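Local structure of Poly(3-hydroxyalkanoate) polymerase subunit PhaC (Cupriavidus necator, 5HZ2) at residues A9-A14 and L25-L30; L73-N78 and R382-K387; V269-Y274 and N296-V301; A286-T291 and D326-S331. The protein polymerizes (R)-3-hydroxybutyryl-CoA into polyhydroxybutyrate, an intracellular energy reserve, with this chain forming its C-terminal, alpha/beta-hydrolase-fold domain. All coordinates share one frame; numbering follows the deposited sequence.

Contact 1 (A9-A14 and L25-L30); sequences AVTEGA and LQYKPL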
# COMPACT_ATOMS: atom_id res chain seq x y z
N ALA A 9 -5.66 -2.13 37.68
CA ALA A 9 -4.81 -3.25 38.15
C ALA A 9 -5.25 -3.69 39.57
O ALA A 9 -4.40 -3.78 40.50
CB ALA A 9 -3.34 -2.84 38.18
N VAL A 10 -6.53 -3.92 39.70
CA VAL A 10 -7.11 -4.24 41.02
C VAL A 10 -7.53 -5.67 41.21
O VAL A 10 -8.12 -5.97 42.22
CB VAL A 10 -8.20 -3.24 41.41
CG1 VAL A 10 -7.59 -1.87 41.64
CG2 VAL A 10 -9.34 -3.21 40.40
N THR A 11 -7.19 -6.59 40.31
CA THR A 11 -7.61 -7.97 40.47
C THR A 11 -6.84 -8.47 41.68
O THR A 11 -5.63 -8.21 41.81
CB THR A 11 -7.38 -8.83 39.24
OG1 THR A 11 -8.19 -8.33 38.17
CG2 THR A 11 -7.75 -10.29 39.49
N GLU A 12 -7.56 -9.14 42.57
CA GLU A 12 -6.95 -9.50 43.84
C GLU A 12 -5.89 -10.56 43.73
O GLU A 12 -6.05 -11.57 43.10
CB GLU A 12 -8.07 -9.86 44.89
CG GLU A 12 -7.47 -10.13 46.27
CD GLU A 12 -8.54 -10.34 47.37
OE1 GLU A 12 -9.75 -10.29 47.00
OE2 GLU A 12 -8.13 -10.48 48.58
N GLY A 13 -4.76 -10.31 44.39
CA GLY A 13 -3.64 -11.22 44.37
C GLY A 13 -2.46 -10.84 45.25
O GLY A 13 -2.54 -9.93 46.04
N ALA A 14 -1.37 -11.57 45.11
CA ALA A 14 -0.18 -11.30 45.89
C ALA A 14 1.10 -11.49 45.12
O ALA A 14 1.16 -12.26 44.20
CB ALA A 14 -0.14 -12.20 47.10
N LEU A 25 3.41 -12.09 40.33
CA LEU A 25 2.08 -12.04 40.96
C LEU A 25 1.34 -13.36 40.77
O LEU A 25 1.50 -14.08 39.76
CB LEU A 25 1.23 -10.90 40.39
CG LEU A 25 1.83 -9.54 40.27
CD1 LEU A 25 0.76 -8.53 39.85
CD2 LEU A 25 2.54 -9.08 41.50
N GLN A 26 0.55 -13.71 41.79
CA GLN A 26 -0.36 -14.85 41.76
C GLN A 26 -1.70 -14.35 42.16
O GLN A 26 -1.87 -13.71 43.20
CB GLN A 26 0.12 -16.02 42.67
CG GLN A 26 -0.85 -17.16 42.66
CD GLN A 26 -0.43 -18.34 43.58
OE1 GLN A 26 0.68 -18.34 44.17
NE2 GLN A 26 -1.28 -19.33 43.68
N TYR A 27 -2.71 -14.64 41.34
CA TYR A 27 -4.02 -14.09 41.63
C TYR A 27 -4.89 -15.04 42.48
O TYR A 27 -4.77 -16.27 42.41
CB TYR A 27 -4.80 -13.67 40.33
CG TYR A 27 -4.08 -12.50 39.67
CD1 TYR A 27 -4.30 -11.21 40.12
CD2 TYR A 27 -3.10 -12.73 38.68
CE1 TYR A 27 -3.63 -10.11 39.56
CE2 TYR A 27 -2.39 -11.65 38.13
CZ TYR A 27 -2.65 -10.37 38.54
OH TYR A 27 -1.97 -9.32 37.96
N LYS A 28 -5.72 -14.41 43.29
CA LYS A 28 -6.69 -15.12 44.15
C LYS A 28 -7.75 -15.82 43.26
O LYS A 28 -8.26 -15.24 42.32
CB LYS A 28 -7.41 -14.14 45.09
CG LYS A 28 -8.18 -14.85 46.22
CD LYS A 28 -8.85 -13.94 47.20
CE LYS A 28 -10.12 -13.29 46.66
NZ LYS A 28 -11.22 -14.20 46.18
N PRO A 29 -8.04 -17.10 43.53
CA PRO A 29 -9.07 -17.74 42.75
C PRO A 29 -10.44 -17.07 42.89
O PRO A 29 -10.77 -16.47 43.91
CB PRO A 29 -9.09 -19.17 43.26
CG PRO A 29 -8.29 -19.18 44.50
CD PRO A 29 -7.39 -18.02 44.50
N LEU A 30 -11.23 -17.17 41.84
CA LEU A 30 -12.56 -16.63 41.86
C LEU A 30 -13.58 -17.76 41.57
O LEU A 30 -14.75 -17.48 41.26
CB LEU A 30 -12.64 -15.50 40.84
CG LEU A 30 -11.87 -14.24 41.21
CD1 LEU A 30 -11.92 -13.28 40.02
CD2 LEU A 30 -12.44 -13.51 42.43
O HOH W 1 -8.55 -12.45 41.93

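Contact 2 (L73-N78 and R382-K387); sequences LVSWRN and RYVKAK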
# COMPACT_ATOMS: atom_id res chain seq x y z
N LEU A 73 1.76 -13.87 36.89
CA LEU A 73 2.11 -12.78 35.97
C LEU A 73 3.38 -12.12 36.35
O LEU A 73 3.67 -11.86 37.54
CB LEU A 73 0.96 -11.83 35.92
CG LEU A 73 1.14 -10.57 35.08
CD1 LEU A 73 -0.22 -10.17 34.54
CD2 LEU A 73 1.71 -9.51 35.95
N VAL A 74 4.17 -11.80 35.35
CA VAL A 74 5.44 -11.13 35.51
C VAL A 74 5.18 -9.60 35.48
O VAL A 74 4.75 -9.09 34.47
CB VAL A 74 6.40 -11.46 34.39
CG1 VAL A 74 7.67 -10.58 34.45
CG2 VAL A 74 6.81 -12.93 34.36
N SER A 75 5.43 -8.92 36.61
CA SER A 75 5.39 -7.51 36.80
C SER A 75 6.83 -7.00 36.77
O SER A 75 7.64 -7.20 37.69
CB SER A 75 4.70 -7.13 38.07
OG SER A 75 4.67 -5.73 38.18
N TRP A 76 7.22 -6.39 35.66
CA TRP A 76 8.59 -5.95 35.49
C TRP A 76 9.08 -4.79 36.35
O TRP A 76 8.36 -3.87 36.63
CB TRP A 76 8.91 -5.63 34.01
CG TRP A 76 8.64 -6.70 32.99
CD1 TRP A 76 7.52 -6.87 32.26
CD2 TRP A 76 9.54 -7.72 32.57
NE1 TRP A 76 7.64 -7.93 31.42
CE2 TRP A 76 8.88 -8.48 31.60
CE3 TRP A 76 10.84 -8.07 32.92
CZ2 TRP A 76 9.47 -9.55 30.98
CZ3 TRP A 76 11.41 -9.14 32.30
CH2 TRP A 76 10.73 -9.87 31.35
N ARG A 77 10.34 -4.86 36.73
CA ARG A 77 10.96 -3.79 37.46
C ARG A 77 11.11 -2.62 36.49
O ARG A 77 11.40 -2.84 35.34
CB ARG A 77 12.36 -4.23 37.88
CG ARG A 77 13.20 -3.18 38.58
CD ARG A 77 13.10 -3.33 40.08
NE ARG A 77 13.85 -2.30 40.76
CZ ARG A 77 15.14 -2.38 41.03
NH1 ARG A 77 15.82 -3.45 40.68
NH2 ARG A 77 15.75 -1.40 41.66
N ASN A 78 10.93 -1.39 36.94
CA ASN A 78 11.16 -0.25 36.07
C ASN A 78 12.63 -0.01 36.42
O ASN A 78 12.94 0.46 37.49
CB ASN A 78 10.27 0.93 36.43
CG ASN A 78 10.04 1.87 35.27
OD1 ASN A 78 10.74 1.82 34.29
ND2 ASN A 78 9.07 2.74 35.40
N ARG A 382 4.65 -3.31 44.38
CA ARG A 382 5.29 -1.95 44.36
C ARG A 382 6.10 -1.74 43.07
O ARG A 382 6.32 -0.61 42.67
CB ARG A 382 6.19 -1.68 45.62
CG ARG A 382 7.41 -2.57 45.73
CD ARG A 382 8.07 -2.50 47.15
NE ARG A 382 9.36 -3.16 47.10
CZ ARG A 382 9.58 -4.47 47.14
NH1 ARG A 382 8.59 -5.35 47.23
NH2 ARG A 382 10.83 -4.91 47.06
N TYR A 383 6.55 -2.79 42.41
CA TYR A 383 7.35 -2.56 41.22
C TYR A 383 6.62 -1.78 40.12
O TYR A 383 7.21 -0.94 39.48
CB TYR A 383 7.84 -3.86 40.59
CG TYR A 383 9.01 -4.53 41.25
CD1 TYR A 383 9.30 -4.32 42.57
CD2 TYR A 383 9.80 -5.42 40.53
CE1 TYR A 383 10.36 -4.97 43.17
CE2 TYR A 383 10.86 -6.07 41.12
CZ TYR A 383 11.13 -5.84 42.44
OH TYR A 383 12.17 -6.46 43.05
N VAL A 384 5.35 -2.06 39.93
CA VAL A 384 4.57 -1.49 38.86
C VAL A 384 4.28 -0.03 39.14
O VAL A 384 3.95 0.76 38.23
CB VAL A 384 3.25 -2.28 38.65
CG1 VAL A 384 2.26 -2.05 39.83
CG2 VAL A 384 2.59 -1.88 37.34
N LYS A 385 4.37 0.35 40.43
CA LYS A 385 4.16 1.75 40.86
C LYS A 385 5.33 2.70 40.66
O LYS A 385 5.13 3.91 40.78
CB LYS A 385 3.64 1.78 42.33
CG LYS A 385 2.32 1.05 42.49
CD LYS A 385 1.89 1.07 43.95
CE LYS A 385 0.68 0.18 44.17
NZ LYS A 385 0.24 0.14 45.59
N ALA A 386 6.50 2.17 40.34
CA ALA A 386 7.68 3.00 40.21
C ALA A 386 7.63 3.84 38.93
O ALA A 386 7.34 3.30 37.83
CB ALA A 386 8.95 2.15 40.26
N LYS A 387 7.91 5.13 39.05
CA LYS A 387 8.01 6.02 37.88
C LYS A 387 9.33 5.78 37.12
O LYS A 387 10.31 5.44 37.73
CB LYS A 387 7.99 7.51 38.30
CG LYS A 387 6.71 8.01 38.92
CD LYS A 387 7.02 9.19 39.85
CE LYS A 387 5.77 9.97 40.28
NZ LYS A 387 5.37 11.03 39.31
O HOH W 2 4.40 -4.90 40.65
O HOH W 3 9.99 -1.18 39.57

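Contact 3 (V269-Y274 and N296-V301); sequences VPTYIY and NKLRFV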
# COMPACT_ATOMS: atom_id res chain seq x y z
N VAL A 269 5.30 -26.97 20.99
CA VAL A 269 4.12 -27.22 21.80
C VAL A 269 2.91 -26.58 21.14
O VAL A 269 3.05 -25.72 20.32
CB VAL A 269 4.27 -26.73 23.25
CG1 VAL A 269 5.46 -27.37 23.92
CG2 VAL A 269 4.33 -25.24 23.33
N PRO A 270 1.70 -27.00 21.51
CA PRO A 270 0.50 -26.42 20.88
C PRO A 270 0.58 -24.92 21.10
O PRO A 270 0.94 -24.50 22.17
CB PRO A 270 -0.62 -27.05 21.67
CG PRO A 270 -0.08 -28.38 22.04
CD PRO A 270 1.37 -28.17 22.32
N THR A 271 0.27 -24.13 20.08
CA THR A 271 0.49 -22.67 20.20
C THR A 271 -0.69 -21.93 19.62
O THR A 271 -1.11 -22.25 18.50
CB THR A 271 1.81 -22.28 19.48
OG1 THR A 271 2.92 -23.00 20.05
CG2 THR A 271 2.06 -20.78 19.62
N TYR A 272 -1.18 -20.93 20.34
CA TYR A 272 -2.32 -20.09 19.91
C TYR A 272 -1.76 -18.71 19.59
O TYR A 272 -1.12 -18.09 20.44
CB TYR A 272 -3.32 -19.99 21.01
CG TYR A 272 -4.64 -19.34 20.70
CD1 TYR A 272 -4.79 -17.93 20.65
CD2 TYR A 272 -5.79 -20.13 20.49
CE1 TYR A 272 -6.05 -17.33 20.39
CE2 TYR A 272 -7.01 -19.55 20.20
CZ TYR A 272 -7.14 -18.14 20.19
OH TYR A 272 -8.37 -17.60 19.98
N ILE A 273 -1.94 -18.30 18.35
CA ILE A 273 -1.39 -17.06 17.84
C ILE A 273 -2.50 -16.10 17.48
O ILE A 273 -3.39 -16.43 16.75
CB ILE A 273 -0.53 -17.36 16.61
CG1 ILE A 273 0.51 -18.43 16.94
CG2 ILE A 273 0.15 -16.11 16.09
CD1 ILE A 273 1.03 -19.17 15.74
N TYR A 274 -2.41 -14.90 18.04
CA TYR A 274 -3.42 -13.89 17.84
C TYR A 274 -2.86 -12.57 17.30
O TYR A 274 -1.81 -12.14 17.69
CB TYR A 274 -4.19 -13.62 19.16
CG TYR A 274 -5.08 -12.41 19.05
CD1 TYR A 274 -6.37 -12.51 18.61
CD2 TYR A 274 -4.57 -11.15 19.26
CE1 TYR A 274 -7.16 -11.40 18.44
CE2 TYR A 274 -5.35 -10.04 19.10
CZ TYR A 274 -6.64 -10.17 18.68
OH TYR A 274 -7.41 -9.08 18.51
N ASN A 296 4.48 -28.06 15.91
CA ASN A 296 3.38 -28.57 16.64
C ASN A 296 2.07 -27.94 16.15
O ASN A 296 2.06 -27.29 15.10
CB ASN A 296 3.59 -28.41 18.15
CG ASN A 296 2.99 -29.56 18.96
OD1 ASN A 296 1.75 -29.78 19.01
ND2 ASN A 296 3.84 -30.26 19.65
N LYS A 297 0.97 -28.19 16.85
CA LYS A 297 -0.34 -27.75 16.44
C LYS A 297 -0.54 -26.28 16.72
O LYS A 297 -0.47 -25.88 17.85
CB LYS A 297 -1.39 -28.55 17.19
CG LYS A 297 -2.47 -29.10 16.31
CD LYS A 297 -3.58 -28.10 16.16
CE LYS A 297 -3.76 -27.67 14.71
NZ LYS A 297 -5.01 -28.22 14.15
N LEU A 298 -0.82 -25.52 15.66
CA LEU A 298 -0.94 -24.06 15.77
C LEU A 298 -2.35 -23.67 15.49
O LEU A 298 -2.98 -24.34 14.71
CB LEU A 298 -0.11 -23.39 14.71
CG LEU A 298 1.36 -23.83 14.65
CD1 LEU A 298 2.10 -22.93 13.70
CD2 LEU A 298 1.98 -23.79 16.02
N ARG A 299 -2.84 -22.62 16.11
CA ARG A 299 -4.11 -22.01 15.75
C ARG A 299 -3.82 -20.51 15.59
O ARG A 299 -3.09 -19.95 16.37
CB ARG A 299 -5.11 -22.22 16.88
CG ARG A 299 -6.45 -21.63 16.66
CD ARG A 299 -7.49 -22.20 17.62
NE ARG A 299 -8.82 -21.69 17.39
CZ ARG A 299 -9.64 -22.05 16.39
NH1 ARG A 299 -9.27 -22.94 15.52
NH2 ARG A 299 -10.87 -21.52 16.28
N PHE A 300 -4.40 -19.89 14.57
CA PHE A 300 -4.29 -18.46 14.34
C PHE A 300 -5.70 -17.90 14.43
O PHE A 300 -6.60 -18.36 13.71
CB PHE A 300 -3.66 -18.09 12.98
CG PHE A 300 -3.46 -16.63 12.84
CD1 PHE A 300 -2.34 -16.04 13.38
CD2 PHE A 300 -4.43 -15.81 12.28
CE1 PHE A 300 -2.12 -14.69 13.28
CE2 PHE A 300 -4.22 -14.46 12.17
CZ PHE A 300 -3.07 -13.88 12.71
N VAL A 301 -5.84 -16.80 15.18
CA VAL A 301 -7.12 -16.06 15.28
C VAL A 301 -6.87 -14.59 15.06
O VAL A 301 -5.91 -14.03 15.63
CB VAL A 301 -7.86 -16.36 16.60
CG1 VAL A 301 -9.12 -15.54 16.71
CG2 VAL A 301 -8.18 -17.84 16.70

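Contact 4 (A286-T291 and D326-S331); sequences AAYAST and DALPES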
# COMPACT_ATOMS: atom_id res chain seq x y z
N ALA A 286 2.27 -9.85 10.02
CA ALA A 286 3.55 -10.16 10.74
C ALA A 286 3.33 -11.18 11.86
O ALA A 286 4.08 -12.13 12.00
CB ALA A 286 4.22 -8.91 11.28
N ALA A 287 2.27 -11.01 12.64
CA ALA A 287 1.94 -12.07 13.62
C ALA A 287 1.67 -13.38 12.93
O ALA A 287 2.08 -14.43 13.39
CB ALA A 287 0.77 -11.65 14.48
N TYR A 288 0.95 -13.34 11.81
CA TYR A 288 0.67 -14.54 11.06
C TYR A 288 1.94 -15.26 10.58
O TYR A 288 1.95 -16.49 10.56
CB TYR A 288 -0.22 -14.25 9.86
CG TYR A 288 -0.71 -15.51 9.21
CD1 TYR A 288 -1.83 -16.17 9.70
CD2 TYR A 288 -0.07 -16.02 8.10
CE1 TYR A 288 -2.30 -17.34 9.09
CE2 TYR A 288 -0.52 -17.19 7.46
CZ TYR A 288 -1.59 -17.91 7.97
OH TYR A 288 -2.09 -19.07 7.35
N ALA A 289 3.02 -14.53 10.29
CA ALA A 289 4.23 -15.16 9.85
C ALA A 289 4.83 -16.14 10.90
O ALA A 289 5.72 -16.99 10.56
CB ALA A 289 5.26 -14.08 9.47
N SER A 290 4.42 -16.00 12.16
CA SER A 290 4.82 -16.98 13.19
C SER A 290 4.43 -18.43 12.81
O SER A 290 5.10 -19.41 13.22
CB SER A 290 4.23 -16.57 14.57
OG SER A 290 4.91 -15.43 15.00
N THR A 291 3.36 -18.56 12.04
CA THR A 291 2.85 -19.85 11.61
C THR A 291 3.85 -20.63 10.76
O THR A 291 3.79 -21.83 10.69
CB THR A 291 1.49 -19.75 10.90
OG1 THR A 291 1.64 -18.96 9.72
CG2 THR A 291 0.45 -19.15 11.81
N ASP A 326 -9.11 -22.89 10.25
CA ASP A 326 -8.25 -23.99 10.67
C ASP A 326 -7.04 -24.23 9.77
O ASP A 326 -6.03 -24.71 10.21
CB ASP A 326 -9.03 -25.29 10.88
CG ASP A 326 -9.99 -25.22 12.05
OD1 ASP A 326 -9.93 -24.28 12.87
OD2 ASP A 326 -10.84 -26.12 12.14
N ALA A 327 -7.19 -23.95 8.48
CA ALA A 327 -6.09 -24.10 7.54
C ALA A 327 -5.09 -22.96 7.73
O ALA A 327 -5.46 -21.88 8.09
CB ALA A 327 -6.60 -24.15 6.12
N LEU A 328 -3.83 -23.24 7.47
CA LEU A 328 -2.76 -22.29 7.64
C LEU A 328 -1.93 -22.26 6.38
O LEU A 328 -0.84 -22.77 6.34
CB LEU A 328 -1.92 -22.70 8.87
CG LEU A 328 -2.67 -22.65 10.22
CD1 LEU A 328 -1.78 -23.20 11.31
CD2 LEU A 328 -3.14 -21.25 10.58
N PRO A 329 -2.43 -21.63 5.33
CA PRO A 329 -1.58 -21.45 4.16
C PRO A 329 -0.46 -20.50 4.48
O PRO A 329 -0.52 -19.75 5.48
CB PRO A 329 -2.54 -20.86 3.13
CG PRO A 329 -3.59 -20.22 3.93
CD PRO A 329 -3.80 -21.10 5.12
N GLU A 330 0.60 -20.52 3.66
CA GLU A 330 1.72 -19.62 3.86
C GLU A 330 1.33 -18.14 3.84
O GLU A 330 1.79 -17.35 4.66
CB GLU A 330 2.81 -19.86 2.81
CG GLU A 330 4.12 -19.20 3.20
CD GLU A 330 5.23 -19.21 2.12
OE1 GLU A 330 5.03 -19.61 0.95
OE2 GLU A 330 6.32 -18.75 2.44
N SER A 331 0.45 -17.78 2.95
CA SER A 331 0.08 -16.36 2.74
C SER A 331 -1.11 -15.96 3.64
O SER A 331 -2.15 -16.65 3.60
CB SER A 331 -0.38 -16.10 1.28
OG SER A 331 -1.04 -14.80 1.15
O HOH W 4 1.90 -20.61 7.38

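Contact 1 (A9-A14 and L25-L30)
Gly-13 and Ala-14 pair antiparallel with Tyr-27 and Gln-26, at the open ends of a beta hairpin formed by strands 13-18 and 22-27. Ala-14 and Gln-26 are the hydrogen-bonded pair: Ala-14 N reaches Gln-26 O at 2.9 Å, and Gln-26 N returns the bond to Ala-14 O at 2.9 Å. Gly-13 and Tyr-27 are the non-hydrogen-bonded pair, and their CA atoms come within 4.0 Å. One more bond, Lys-28 N to Glu-12 O at 2.9 Å, carries the pairing past the strand ends. Water 1 also donates to Glu-12 O and to Lys-28 O, so that the Glu-12 carbonyl is held twice.

Glycine places no side chain beside the Tyr-27 ring. The ring runs alongside the 11-13 backbone. Thr-11 O lies in plane at its edge, 3.6 Å from Tyr-27 CE1. Thr-11 crosses it at about a right angle and touches CD1 through CG2, while its OG1 bonds Asp-53. Outside, the extended Glu-12 chain crosses Lys-28 at a slant, with Glu-12 OE1 3.0 Å from Lys-28 CE. Bends at chi3 (76°) and chi4 (57°) turn Lys-28 NZ to Pro-29 O. Lys-28 NZ stays 4.3 Å from Glu-12 OE1, beyond a salt bridge.

Tyr-27 packs on Val-61 and Val-65 of helix 60-66. Strand 71-76 lies next to strand 22-27 in the sheet, and Gly-13 bonds Ala-379 just past strand 377-378.

Contact 2 (L73-N78 and R382-K387)
Arg-77 lies over one face of the Tyr-383 ring. Arg-77 CD makes a CH-pi contact, 4.0 Å from the centroid of the Tyr-383 ring and offset toward the rim at CE2. The aliphatic part of the chain does the touching. The bend at chi2 (96°) brings CD over the ring, while the guanidinium is far enough away for at most a weak cation-pi attraction. The second direct grip is polar: Asn-78 ND2 donates to Ala-386 O at 3.0 Å. That bond is nearly straight at 164°, but the donor sits above the carbonyl plane.

Two waters bridge the segments. Water 2 accepts from the Ser-75 hydroxyl and from Val-384 N. Water 3 joins backbone to backbone: it accepts from Asn-78 N at 2.8 Å and donates to Tyr-383 O.

The second shell fixes these groups. Arg-77 forms a salt bridge with Asp-80 and bonds Glu-20 O. Tyr-383 OH bonds Asn-19 O, Asn-78 OD1 accepts from Asn-230 N, and Lys-48 NZ also reaches Ala-386 O.

The contact fastens the C-terminal tail to the end of strand 71-76 in the central sheet of the alpha/beta-hydrolase fold. Trp-76, on that strand, has its side chain about 9 Å from that of Cys-118, the predicted active-site residue.

Contact 3 (V269-Y274 and N296-V301)
Thr-271 to Tyr-274 and Leu-298 to Val-301 pair as neighbouring parallel strands. Their axes approach to 4.7 Å and are 18° apart. The hydrogen bonds alternate in direction. Thr-271 N donates to Lys-297 O, and Arg-299 N to Thr-271 O. Ile-273 N donates to Arg-299 O at 2.8 Å, and Val-301 N to Ile-273 O at 2.9 Å. CA-H...O contacts accompany the ladder, such as Phe-300 CA to Ile-273 O at 3.3 Å.

Apolar contacts occur on both faces. Ile-273 and Phe-300 cross at about a right angle on one face, with Ile-273 CG2 3.7 Å from Phe-300 CD1. Thr-271 CB touches Leu-298 CD2 there. On the other face, Val-301 CG2 packs against the phenol end of Tyr-272, 3.3 Å from Tyr-272 OH.

Tyr-272 and Arg-299 lie side by side and point the same way. The Arg-299 chain is extended from CG to NE, with CG anti to N (chi1 179°), which lays Arg-299 CD 3.7 Å from Tyr-272 CE2. That ring carbon is at the edge of the guanidinium. Asp-349 takes both polar ends: it forms a salt bridge with Arg-299 and a hydrogen bond with Tyr-272 OH. Asp-326 forms a second salt bridge with Arg-299.

Just before the two strands, Asn-296 OD1 accepts from Lys-297 N.

The strands belong to a beta-alpha-beta unit with helix 284-288. The chemistry differs by face: the Ile-273 face is mainly apolar, with the Thr-271 hydroxyl turned back to Val-269 O, whereas on the Tyr-272 face acidic partners probably neutralise the arginine and hold its guanidinium in place.

Contact 4 (A286-T291 and D326-S331)
Helix 284-288, the helix of a beta-alpha-beta unit in the alpha/beta-hydrolase fold, meets the loop before helix 332-337 here. Tyr-288 carries most of the contact. Its CG is anti to N (chi1 -170°), and the ring extends from the helix to the loop backbone. Tyr-288 OH donates to Pro-329 O at 2.5 Å, a short bond. It arrives in the carbonyl plane, on a lone pair. Pro-329 O and Glu-330 O both lie at the ring edge in plane, with Glu-330 O 3.6 Å from Tyr-288 CE2. Tyr-288 OH is also 3.3 Å from Leu-328 CA, and it rests against Pro-329 CD.

Thr-291 stands beside the ring. Thr-291 OG1 lies 3.6 Å above one face of the Tyr-288 ring, toward the rim, and donates to Tyr-288 O at 2.6 Å. That carbonyl also accepts from Thr-291 N. Water 4 donates to Thr-291 OG1 and, at 3.2 Å, to Pro-329 O. The methyl CG2 of Thr-291 makes a looser contact with Leu-328 CD2.

Phe-300 and Trp-335 pack round the Tyr-288 ring, Phe-300 edge to face. Ser-331 is the N-cap of helix 332-337, with a weak side-chain bond to Gln-333 N. Glu-330 forms a salt bridge with Lys-250 of the second subunit.

Polar attachment across the contact is thus concentrated on one carbonyl. The direct bond from the tyrosine hydroxyl and the water-mediated link from Thr-291 meet on Pro-329 O, with looser contacts around them.

In the fold
Contacts 1, 2 and 3 all reach the central sheet. Contact 1 is mostly buried; contacts 2, 3 and 4 are partly buried. Contacts 1 and 3 are pairings inside the sheet, one antiparallel and one parallel, and rest on regular backbone bonds. Contacts 2 and 4 attach loops to the fold, and there side chains and waters do the work. Contact 4 also reaches the second subunit. Contacts 1 and 2 meet through neighbouring strands, with Leu-25 N 2.8 Å from Leu-73 O. Contacts 3 and 4 share the beta-alpha-beta unit, where Ile-273 packs on the Ala-287 carbonyl. Contacts 2 and 4 lie on opposite sides of the chain's centre.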